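Local coordinates for protein pyruvate kinase 1 (PDB 4KCW) that catalyses transfer of the phosphoryl group of phosphoenolpyruvate to ADP, yielding pyruvate and ATP in the last step of glycolysis, at residues I237-N242 / M260-D265; C295-L300 / M329-T334; V476-H481 / T493-L498. All coordinates share one frame; numbering follows the deposited sequence.

How the contacts relate
The three contacts follow one another along the chain, the first two in the catalytic barrel and the third in the C-terminal alpha/beta domain. Contact 1 joins barrel strands 235-240 and 258-262, and contact 2 joins 293-296 and 327-330, so four consecutive strands of the eight-stranded barrel are involved. Their centres lie about 13 Å apart; R263 of contact 1 reaches the carbonyls of A296 and T297, and both contacts hold the same oxalate. Contact 3 pairs strands 476-481 and 492-497 near a bound sugar bisphosphate, its centre about 38 Å from that of contact 1 and 37 Å from that of contact 2. The catalytic site and the probable effector site are thus far apart, consistent with allosteric control.

Contact 1 (I237-N242 / M260-D265); sequences ISKIEN and MVARGD. With MG (magnesium ion), chain C; OXL (oxalate ion), chain E.
E241 and D265 meet at a magnesium ion, each giving it one carboxylate oxygen. The E241 side chain can be followed outward. CB lies 4.2 Å from D265 CB; CG passes the methyl group of A262, modelled too close to be trusted; CD carries the carboxylate to the metal. There OE1 binds magnesium, while OE2 accepts a bond from water 1, itself a metal ligand, and a weak one from the backbone N of F213. E241 OE1 and D265 OD1 are only 2.7 Å apart, tolerable because both are ligands of the same magnesium ion, side by side in its coordination shell, and the two carboxylate planes are turned 65° to each other. D265 OD2 is held by N179. Oxalate O2 and O3 and water 2 complete six ligands.

Behind this site the parallel strands are joined by backbone bonds: M260 N gives to S238 O, I240 N to M260 O (2.8 Å) and A262 N to I240 O. K239 and M260 point the same way, side by side, K239 CG 3.9 Å from M260 SD. The lysine chain bends at chi3 (64°), and NZ donates to oxalate O3 at 2.8 Å while also meeting D84 and S212. From the other strand's end, at the start of helix 263-269, G264 N and D265 N donate to oxalate O4 and O2, the latter at 2.7 Å. R311 of the second subunit binds the carbonyls of R263 and G264.

Oxalate is a familiar mimic of enolpyruvate. Metal, lysine and helix N-terminus would together offset much of its negative charge, as they probably do for the reaction's enolate.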
loop_
_atom_site.group_PDB
_atom_site.type_symbol
_atom_site.label_atom_id
_atom_site.label_comp_id
_atom_site.label_asym_id
_atom_site.label_seq_id
_atom_site.Cartn_x
_atom_site.Cartn_y
_atom_site.Cartn_z
ATOM N N ILE A 237 -4.989 -32.462 16.223
ATOM C CA ILE A 237 -5.057 -31.940 14.878
ATOM C C ILE A 237 -6.285 -32.556 14.186
ATOM O O ILE A 237 -6.346 -33.783 13.984
ATOM C CB ILE A 237 -3.775 -32.334 14.101
ATOM C CG1 ILE A 237 -2.535 -32.141 14.985
ATOM C CG2 ILE A 237 -3.675 -31.590 12.781
ATOM C CD1 ILE A 237 -2.209 -30.700 15.262
ATOM N N SER A 238 -7.280 -31.721 13.863
ATOM C CA SER A 238 -8.482 -32.218 13.191
ATOM C C SER A 238 -8.242 -32.339 11.703
ATOM O O SER A 238 -7.767 -31.399 11.050
ATOM C CB SER A 238 -9.676 -31.306 13.455
ATOM O OG SER A 238 -9.894 -31.147 14.835
ATOM N N LYS A 239 -8.570 -33.496 11.158
ATOM C CA LYS A 239 -8.452 -33.712 9.734
ATOM C C LYS A 239 -9.718 -33.242 9.040
ATOM O O LYS A 239 -10.803 -33.695 9.383
ATOM C CB LYS A 239 -8.221 -35.190 9.466
ATOM C CG LYS A 239 -6.893 -35.690 9.994
ATOM C CD LYS A 239 -6.789 -37.211 9.891
ATOM C CE LYS A 239 -6.824 -37.688 8.442
ATOM N NZ LYS A 239 -6.495 -39.138 8.350
ATOM N N ILE A 240 -9.593 -32.247 8.153
ATOM C CA ILE A 240 -10.721 -31.800 7.325
ATOM C C ILE A 240 -10.769 -32.611 6.035
ATOM O O ILE A 240 -9.787 -32.682 5.283
ATOM C CB ILE A 240 -10.622 -30.307 6.948
ATOM C CG1 ILE A 240 -10.440 -29.442 8.195
ATOM C CG2 ILE A 240 -11.860 -29.875 6.163
ATOM C CD1 ILE A 240 -11.513 -29.655 9.221
ATOM N N GLU A 241 -11.919 -33.211 5.777
ATOM C CA GLU A 241 -11.986 -34.398 4.943
ATOM C C GLU A 241 -13.329 -34.492 4.238
ATOM O O GLU A 241 -13.483 -35.285 3.331
ATOM C CB GLU A 241 -11.760 -35.661 5.786
ATOM C CG GLU A 241 -10.313 -36.027 5.934
ATOM C CD GLU A 241 -10.100 -37.498 6.224
ATOM O OE1 GLU A 241 -9.700 -38.222 5.291
ATOM O OE2 GLU A 241 -10.217 -37.905 7.403
ATOM N N ASN A 242 -14.305 -33.687 4.658
ATOM C CA ASN A 242 -15.597 -33.658 3.962
ATOM C C ASN A 242 -16.221 -32.277 3.900
ATOM O O ASN A 242 -15.688 -31.301 4.453
ATOM C CB ASN A 242 -16.571 -34.635 4.605
ATOM C CG ASN A 242 -16.633 -34.470 6.107
ATOM O OD1 ASN A 242 -16.695 -33.348 6.605
ATOM N ND2 ASN A 242 -16.426 -35.565 6.835
ATOM N N MET A 260 -5.249 -30.615 9.774
ATOM C CA MET A 260 -4.739 -31.193 8.551
ATOM C C MET A 260 -5.760 -31.059 7.432
ATOM O O MET A 260 -6.943 -31.363 7.620
ATOM C CB MET A 260 -4.423 -32.652 8.747
ATOM C CG MET A 260 -3.846 -33.289 7.503
ATOM S SD MET A 260 -3.799 -35.071 7.646
ATOM C CE MET A 260 -2.770 -35.326 9.098
ATOM N N VAL A 261 -5.312 -30.556 6.289
ATOM C CA VAL A 261 -6.077 -30.673 5.066
ATOM C C VAL A 261 -5.839 -32.034 4.476
ATOM O O VAL A 261 -4.781 -32.301 3.905
ATOM C CB VAL A 261 -5.647 -29.629 4.030
ATOM C CG1 VAL A 261 -6.594 -29.649 2.835
ATOM C CG2 VAL A 261 -5.586 -28.257 4.666
ATOM N N ALA A 262 -6.791 -32.919 4.687
ATOM C CA ALA A 262 -6.657 -34.314 4.291
ATOM C C ALA A 262 -7.188 -34.484 2.883
ATOM O O ALA A 262 -8.340 -34.866 2.693
ATOM C CB ALA A 262 -7.443 -35.202 5.261
ATOM N N ARG A 263 -6.352 -34.187 1.892
ATOM C CA ARG A 263 -6.841 -33.976 0.543
ATOM C C ARG A 263 -7.359 -35.239 -0.105
ATOM O O ARG A 263 -8.247 -35.177 -0.958
ATOM C CB ARG A 263 -5.783 -33.315 -0.298
ATOM C CG ARG A 263 -5.369 -31.962 0.282
ATOM C CD ARG A 263 -4.463 -31.223 -0.664
ATOM N NE ARG A 263 -3.324 -32.037 -0.967
ATOM C CZ ARG A 263 -2.374 -31.680 -1.805
ATOM N NH1 ARG A 263 -2.463 -30.515 -2.435
ATOM N NH2 ARG A 263 -1.368 -32.505 -2.054
ATOM N N GLY A 264 -6.916 -36.387 0.412
ATOM C CA GLY A 264 -7.359 -37.691 -0.068
ATOM C C GLY A 264 -8.869 -37.872 -0.028
ATOM O O GLY A 264 -9.534 -37.863 -1.087
ATOM N N ASP A 265 -9.430 -38.009 1.177
ATOM C CA ASP A 265 -10.892 -38.069 1.318
ATOM C C ASP A 265 -11.608 -36.768 0.887
ATOM O O ASP A 265 -12.659 -36.802 0.239
ATOM C CB ASP A 265 -11.293 -38.474 2.740
ATOM C CG ASP A 265 -11.148 -39.977 2.976
ATOM O OD1 ASP A 265 -10.178 -40.373 3.674
ATOM O OD2 ASP A 265 -11.915 -40.761 2.349
HETATM MG MG MG C . -8.807 -39.941 5.041
HETATM C C1 OXL E . -6.104 -38.697 4.900
HETATM C C2 OXL E . -6.619 -38.235 3.516
HETATM O O1 OXL E . -4.951 -38.329 5.311
HETATM O O2 OXL E . -7.774 -38.636 3.200
HETATM O O3 OXL E . -6.933 -39.350 5.578
HETATM O O4 OXL E . -5.898 -37.457 2.814
HETATM O O HOH W 1 -9.366 -40.330 7.164
HETATM O O HOH W 2 -7.799 -41.506 4.478
#

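Contact 2 (C295-L300 / M329-T334); sequences CATQML and MLSGET. With OXL (oxalate ion), chain E.
M329 lies over the methyl group of A296 where strands 293-296 and 327-330 end. The methionine's CG lies opposite its own backbone N across the CA-CB bond (chi1 -166°), and a bend at chi3 lays CE against A296 CB at 3.7 Å; an alanine is small enough to take both the sulfur and the methyl group. Further on, L300 and L330 cross at an angle, CD1 of the first meeting CD2 of the second at 4.0 Å.

Beside the leucine pair sits the carboxylate of E333, reaching back from its helix through a bend at chi2 (96°). Its OE2 takes L300 N at 3.1 Å on the anti lone pair and also accepts from water 3. OE1 is met from above the carboxylate plane by S331 N at 2.8 Å, and by water 5, which links it to Q298 N. Each oxygen thus has two donors, which fixes the rotation of the group. In the active site, T297 OG1 donates to oxalate O4 (2.5 Å), and water 4 links T297, S331 and oxalate O1.

Helix 311-323, the crossover of this beta-alpha-beta unit, lies against M299 and L300; helix 340-357 packs on L300 and L330, and strand 23-27 closes the barrel beside M329.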
loop_
_atom_site.group_PDB
_atom_site.type_symbol
_atom_site.label_atom_id
_atom_site.label_comp_id
_atom_site.label_asym_id
_atom_site.label_seq_id
_atom_site.Cartn_x
_atom_site.Cartn_y
_atom_site.Cartn_z
ATOM N N CYS A 295 -0.554 -29.803 5.316
ATOM C CA CYS A 295 -1.050 -30.214 4.052
ATOM C C CYS A 295 -0.671 -31.674 3.765
ATOM O O CYS A 295 0.479 -32.056 3.914
ATOM C CB CYS A 295 -0.504 -29.309 2.980
ATOM S SG CYS A 295 -1.271 -29.615 1.390
ATOM N N ALA A 296 -1.633 -32.464 3.289
ATOM C CA ALA A 296 -1.456 -33.916 3.174
ATOM C C ALA A 296 -2.000 -34.525 1.864
ATOM O O ALA A 296 -3.008 -34.062 1.313
ATOM C CB ALA A 296 -2.049 -34.625 4.378
ATOM N N THR A 297 -1.247 -35.493 1.332
ATOM C CA THR A 297 -1.764 -36.596 0.525
ATOM C C THR A 297 -1.458 -36.461 -0.967
ATOM O O THR A 297 -1.859 -35.497 -1.609
ATOM C CB THR A 297 -3.252 -36.868 0.736
ATOM O OG1 THR A 297 -3.480 -37.286 2.100
ATOM C CG2 THR A 297 -3.720 -37.984 -0.227
ATOM N N GLN A 298 -0.739 -37.444 -1.499
ATOM C CA GLN A 298 -0.408 -37.486 -2.912
ATOM C C GLN A 298 0.480 -36.318 -3.327
ATOM O O GLN A 298 0.562 -35.993 -4.513
ATOM C CB GLN A 298 -1.665 -37.512 -3.775
ATOM C CG GLN A 298 -2.504 -38.762 -3.630
ATOM C CD GLN A 298 -3.607 -38.843 -4.686
ATOM O OE1 GLN A 298 -4.100 -37.823 -5.177
ATOM N NE2 GLN A 298 -3.922 -40.051 -5.104
ATOM N N MET A 299 1.195 -35.737 -2.365
ATOM C CA MET A 299 2.119 -34.633 -2.654
ATOM C C MET A 299 3.297 -35.033 -3.560
ATOM O O MET A 299 3.624 -34.313 -4.480
ATOM C CB MET A 299 2.595 -33.956 -1.368
ATOM C CG MET A 299 1.441 -33.462 -0.484
ATOM S SD MET A 299 1.868 -32.056 0.576
ATOM C CE MET A 299 1.952 -30.724 -0.620
ATOM N N LEU A 300 3.833 -36.234 -3.369
ATOM C CA LEU A 300 4.911 -36.770 -4.228
ATOM C C LEU A 300 4.578 -38.191 -4.687
ATOM O O LEU A 300 5.444 -39.092 -4.679
ATOM C CB LEU A 300 6.251 -36.763 -3.482
ATOM C CG LEU A 300 6.694 -35.379 -3.019
ATOM C CD1 LEU A 300 7.931 -35.442 -2.139
ATOM C CD2 LEU A 300 6.940 -34.497 -4.237
ATOM N N MET A 329 3.065 -33.460 4.346
ATOM C CA MET A 329 2.945 -34.841 4.784
ATOM C C MET A 329 3.175 -35.861 3.646
ATOM O O MET A 329 2.821 -35.619 2.479
ATOM C CB MET A 329 1.587 -35.079 5.397
ATOM C CG MET A 329 1.499 -36.377 6.162
ATOM S SD MET A 329 -0.045 -36.473 7.099
ATOM C CE MET A 329 -0.942 -37.662 6.106
ATOM N N LEU A 330 3.725 -37.016 4.011
ATOM C CA LEU A 330 3.848 -38.137 3.091
ATOM C C LEU A 330 3.082 -39.305 3.640
ATOM O O LEU A 330 3.087 -39.548 4.860
ATOM C CB LEU A 330 5.304 -38.522 2.917
ATOM C CG LEU A 330 6.117 -37.416 2.276
ATOM C CD1 LEU A 330 7.570 -37.532 2.653
ATOM C CD2 LEU A 330 5.935 -37.436 0.764
ATOM N N SER A 331 2.419 -40.037 2.758
ATOM C CA SER A 331 1.610 -41.164 3.191
ATOM C C SER A 331 2.093 -42.495 2.623
ATOM O O SER A 331 3.091 -43.030 3.092
ATOM C CB SER A 331 0.130 -40.907 2.922
ATOM O OG SER A 331 -0.340 -39.934 3.847
ATOM N N GLY A 332 1.430 -42.990 1.582
ATOM C CA GLY A 332 1.945 -44.124 0.819
ATOM C C GLY A 332 3.424 -44.019 0.471
ATOM O O GLY A 332 4.145 -45.032 0.481
ATOM N N GLU A 333 3.889 -42.805 0.166
ATOM C CA GLU A 333 5.254 -42.606 -0.342
ATOM C C GLU A 333 6.317 -43.160 0.608
ATOM O O GLU A 333 7.360 -43.654 0.170
ATOM C CB GLU A 333 5.542 -41.116 -0.603
ATOM C CG GLU A 333 4.617 -40.432 -1.597
ATOM C CD GLU A 333 3.470 -39.682 -0.919
ATOM O OE1 GLU A 333 2.815 -40.259 -0.013
ATOM O OE2 GLU A 333 3.189 -38.535 -1.338
ATOM N N THR A 334 6.108 -42.997 1.906
ATOM C CA THR A 334 7.079 -43.509 2.858
ATOM C C THR A 334 6.602 -44.799 3.551
ATOM O O THR A 334 7.417 -45.617 3.984
ATOM C CB THR A 334 7.441 -42.458 3.912
ATOM O OG1 THR A 334 6.239 -41.946 4.497
ATOM C CG2 THR A 334 8.253 -41.321 3.288
HETATM C C1 OXL E . -6.104 -38.697 4.900
HETATM C C2 OXL E . -6.619 -38.235 3.516
HETATM O O1 OXL E . -4.951 -38.329 5.311
HETATM O O2 OXL E . -7.774 -38.636 3.200
HETATM O O3 OXL E . -6.933 -39.350 5.578
HETATM O O4 OXL E . -5.898 -37.457 2.814
HETATM O O HOH W 3 1.631 -37.004 0.379
HETATM O O HOH W 4 -2.857 -39.171 3.689
HETATM O O HOH W 5 0.051 -39.655 -0.241
#

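Contact 3 (V476-H481 / T493-L498); sequences VVVVVH and TRLIYL. With FDP (2,6-di-O-phosphono-beta-D-fructofuranose), chain F.
A beta hairpin ends the C-terminal domain: strand 492-497 is the last strand of the sheet within this chain and runs antiparallel to 476-481, whose other neighbour is 396-400. Two hydrogen-bonded pairs, V477 with I496 and V479 with R494, hold it together. The second is the straighter: V479 N reaches R494 O at 2.8 Å and 175°. Non-hydrogen-bonded pairs alternate with them, and there CA-H groups of V476, V478, T493 and L495 lean on carbonyl oxygens.

The valines suit such a strand, since branching at CB fits an extended backbone and gives each residue two methyl groups for packing. On the face of V476, V478, T493 and L495, V478 CG1 meets T493 CG2 at 3.7 Å and V476 CG1 touches L495 CG at 4.1 Å; helix 377-392 packs on this face. On the other, V479 CG2 lies 3.6 Å from I496 CG1, and V477 CG2 meets L498 CG at 4.0 Å. R494, bent at chi2 and chi3, runs beside V479 and brings NH2 to the edge of the H481 ring, in its plane, where it gives NE2 a weak bond of 2.8 Å; ring and guanidinium planes stand 63° apart. H481 is set for this by chi1 of 48°, its CG standing between the backbone N and the carbonyl carbon.

T493 and R494 also pair with a strand of the third subunit, where R494 NE makes a long, weak ion pair with D483 of that subunit. H481 CA lies 3.3 Å from O4 of the bound fructose 2,6-bisphosphate. NE2 accepting a hydrogen bond from R494 NH2, weak as it is, would be consistent with a neutral H481. R494 thus lies between H481, at the edge of the sugar-bisphosphate site, and the third subunit, and may link the two.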
loop_
_atom_site.group_PDB
_atom_site.type_symbol
_atom_site.label_atom_id
_atom_site.label_comp_id
_atom_site.label_asym_id
_atom_site.label_seq_id
_atom_site.Cartn_x
_atom_site.Cartn_y
_atom_site.Cartn_z
ATOM N N VAL A 476 23.837 -10.824 15.957
ATOM C CA VAL A 476 22.723 -10.499 16.797
ATOM C C VAL A 476 21.680 -11.628 16.864
ATOM O O VAL A 476 21.368 -12.260 15.855
ATOM C CB VAL A 476 22.053 -9.194 16.367
ATOM C CG1 VAL A 476 20.852 -8.931 17.263
ATOM C CG2 VAL A 476 23.057 -8.037 16.468
ATOM N N VAL A 477 21.160 -11.878 18.066
ATOM C CA VAL A 477 20.065 -12.822 18.263
ATOM C C VAL A 477 18.966 -12.135 19.049
ATOM O O VAL A 477 19.252 -11.280 19.895
ATOM C CB VAL A 477 20.535 -14.054 19.058
ATOM C CG1 VAL A 477 19.357 -14.942 19.404
ATOM C CG2 VAL A 477 21.571 -14.823 18.258
ATOM N N VAL A 478 17.715 -12.447 18.714
ATOM C CA VAL A 478 16.572 -11.835 19.362
ATOM C C VAL A 478 15.996 -12.825 20.387
ATOM O O VAL A 478 15.539 -13.935 20.030
ATOM C CB VAL A 478 15.466 -11.455 18.342
ATOM C CG1 VAL A 478 14.249 -10.903 19.055
ATOM C CG2 VAL A 478 15.984 -10.434 17.329
ATOM N N VAL A 479 16.100 -12.455 21.658
ATOM C CA VAL A 479 15.867 -13.364 22.759
ATOM C C VAL A 479 14.601 -12.949 23.512
ATOM O O VAL A 479 14.477 -11.780 23.958
ATOM C CB VAL A 479 17.034 -13.308 23.743
ATOM C CG1 VAL A 479 16.752 -14.188 24.958
ATOM C CG2 VAL A 479 18.331 -13.694 23.044
ATOM N N VAL A 480 13.669 -13.892 23.662
ATOM C CA VAL A 480 12.339 -13.594 24.199
ATOM C C VAL A 480 12.069 -14.477 25.406
ATOM O O VAL A 480 12.146 -15.689 25.310
ATOM C CB VAL A 480 11.254 -13.811 23.123
ATOM C CG1 VAL A 480 9.863 -13.774 23.726
ATOM C CG2 VAL A 480 11.369 -12.746 22.065
ATOM N N HIS A 481 11.892 -13.861 26.571
ATOM C CA HIS A 481 11.329 -14.554 27.754
ATOM C C HIS A 481 10.761 -13.558 28.734
ATOM O O HIS A 481 10.528 -12.400 28.383
ATOM C CB HIS A 481 12.390 -15.413 28.420
ATOM C CG HIS A 481 13.699 -14.703 28.645
ATOM N ND1 HIS A 481 13.890 -13.827 29.673
ATOM C CD2 HIS A 481 14.942 -14.827 27.997
ATOM C CE1 HIS A 481 15.156 -13.353 29.637
ATOM N NE2 HIS A 481 15.814 -13.990 28.626
ATOM N N THR A 493 11.885 -8.647 25.536
ATOM C CA THR A 493 12.690 -8.966 24.356
ATOM C C THR A 493 14.056 -8.340 24.534
ATOM O O THR A 493 14.150 -7.139 24.783
ATOM C CB THR A 493 12.128 -8.312 23.074
ATOM O OG1 THR A 493 10.745 -8.630 22.903
ATOM C CG2 THR A 493 12.914 -8.781 21.832
ATOM N N ARG A 494 15.115 -9.119 24.317
ATOM C CA ARG A 494 16.453 -8.562 24.262
ATOM C C ARG A 494 17.076 -8.790 22.884
ATOM O O ARG A 494 16.930 -9.863 22.287
ATOM C CB ARG A 494 17.347 -9.189 25.327
ATOM C CG ARG A 494 17.011 -8.812 26.752
ATOM C CD ARG A 494 17.090 -10.046 27.635
ATOM N NE ARG A 494 18.469 -10.319 27.976
ATOM C CZ ARG A 494 18.971 -11.516 28.206
ATOM N NH1 ARG A 494 20.258 -11.623 28.501
ATOM N NH2 ARG A 494 18.194 -12.588 28.202
ATOM N N LEU A 495 17.905 -7.851 22.457
ATOM C CA LEU A 495 18.850 -8.147 21.412
ATOM C C LEU A 495 20.230 -8.365 21.985
ATOM O O LEU A 495 20.786 -7.479 22.637
ATOM C CB LEU A 495 18.873 -7.039 20.397
ATOM C CG LEU A 495 17.802 -7.222 19.341
ATOM C CD1 LEU A 495 16.380 -7.249 19.978
ATOM C CD2 LEU A 495 17.943 -6.109 18.292
ATOM N N ILE A 496 20.839 -9.461 21.567
ATOM C CA ILE A 496 22.032 -10.028 22.209
ATOM C C ILE A 496 23.080 -10.327 21.116
ATOM O O ILE A 496 22.784 -10.996 20.132
ATOM C CB ILE A 496 21.662 -11.376 22.892
ATOM C CG1 ILE A 496 20.719 -11.129 24.046
ATOM C CG2 ILE A 496 22.892 -12.113 23.354
ATOM C CD1 ILE A 496 21.082 -9.898 24.820
ATOM N N TYR A 497 24.305 -9.894 21.312
ATOM C CA TYR A 497 25.384 -10.385 20.461
ATOM C C TYR A 497 25.884 -11.682 21.015
ATOM O O TYR A 497 26.122 -11.783 22.219
ATOM C CB TYR A 497 26.509 -9.397 20.406
ATOM C CG TYR A 497 26.173 -8.159 19.648
ATOM C CD1 TYR A 497 25.869 -6.986 20.316
ATOM C CD2 TYR A 497 26.104 -8.161 18.261
ATOM C CE1 TYR A 497 25.588 -5.815 19.631
ATOM C CE2 TYR A 497 25.833 -6.989 17.556
ATOM C CZ TYR A 497 25.582 -5.814 18.260
ATOM O OH TYR A 497 25.291 -4.643 17.613
ATOM N N LEU A 498 25.919 -12.715 20.173
ATOM C CA LEU A 498 26.563 -13.966 20.547
ATOM C C LEU A 498 27.984 -13.704 21.051
ATOM O O LEU A 498 28.782 -13.073 20.353
ATOM C CB LEU A 498 26.607 -14.918 19.368
ATOM C CG LEU A 498 25.386 -15.796 19.146
ATOM C CD1 LEU A 498 25.796 -17.035 18.373
ATOM C CD2 LEU A 498 24.745 -16.173 20.467
HETATM P P1 FDP F . 9.877 -19.352 33.040
HETATM O O1P FDP F . 11.062 -18.502 33.067
HETATM O O2P FDP F . 10.206 -20.849 32.800
HETATM O O3P FDP F . 9.006 -19.276 34.357
HETATM O O1 FDP F . 6.938 -17.677 33.624
HETATM C C1 FDP F . 8.070 -17.058 32.977
HETATM C C2 FDP F . 8.283 -17.760 31.625
HETATM O O2 FDP F . 8.844 -19.019 31.835
HETATM C C3 FDP F . 9.082 -16.942 30.611
HETATM O O3 FDP F . 10.482 -16.913 30.917
HETATM C C4 FDP F . 8.836 -17.796 29.410
HETATM O O4 FDP F . 9.222 -17.108 28.205
HETATM C C5 FDP F . 7.314 -18.004 29.497
HETATM O O5 FDP F . 7.017 -17.962 30.928
HETATM C C6 FDP F . 6.943 -19.378 28.915
HETATM O O6 FDP F . 5.530 -19.490 28.705
HETATM P P2 FDP F . 4.927 -20.622 27.753
HETATM O O4P FDP F . 5.327 -20.467 26.295
HETATM O O5P FDP F . 5.392 -22.016 28.383
HETATM O O6P FDP F . 3.304 -20.592 27.911
#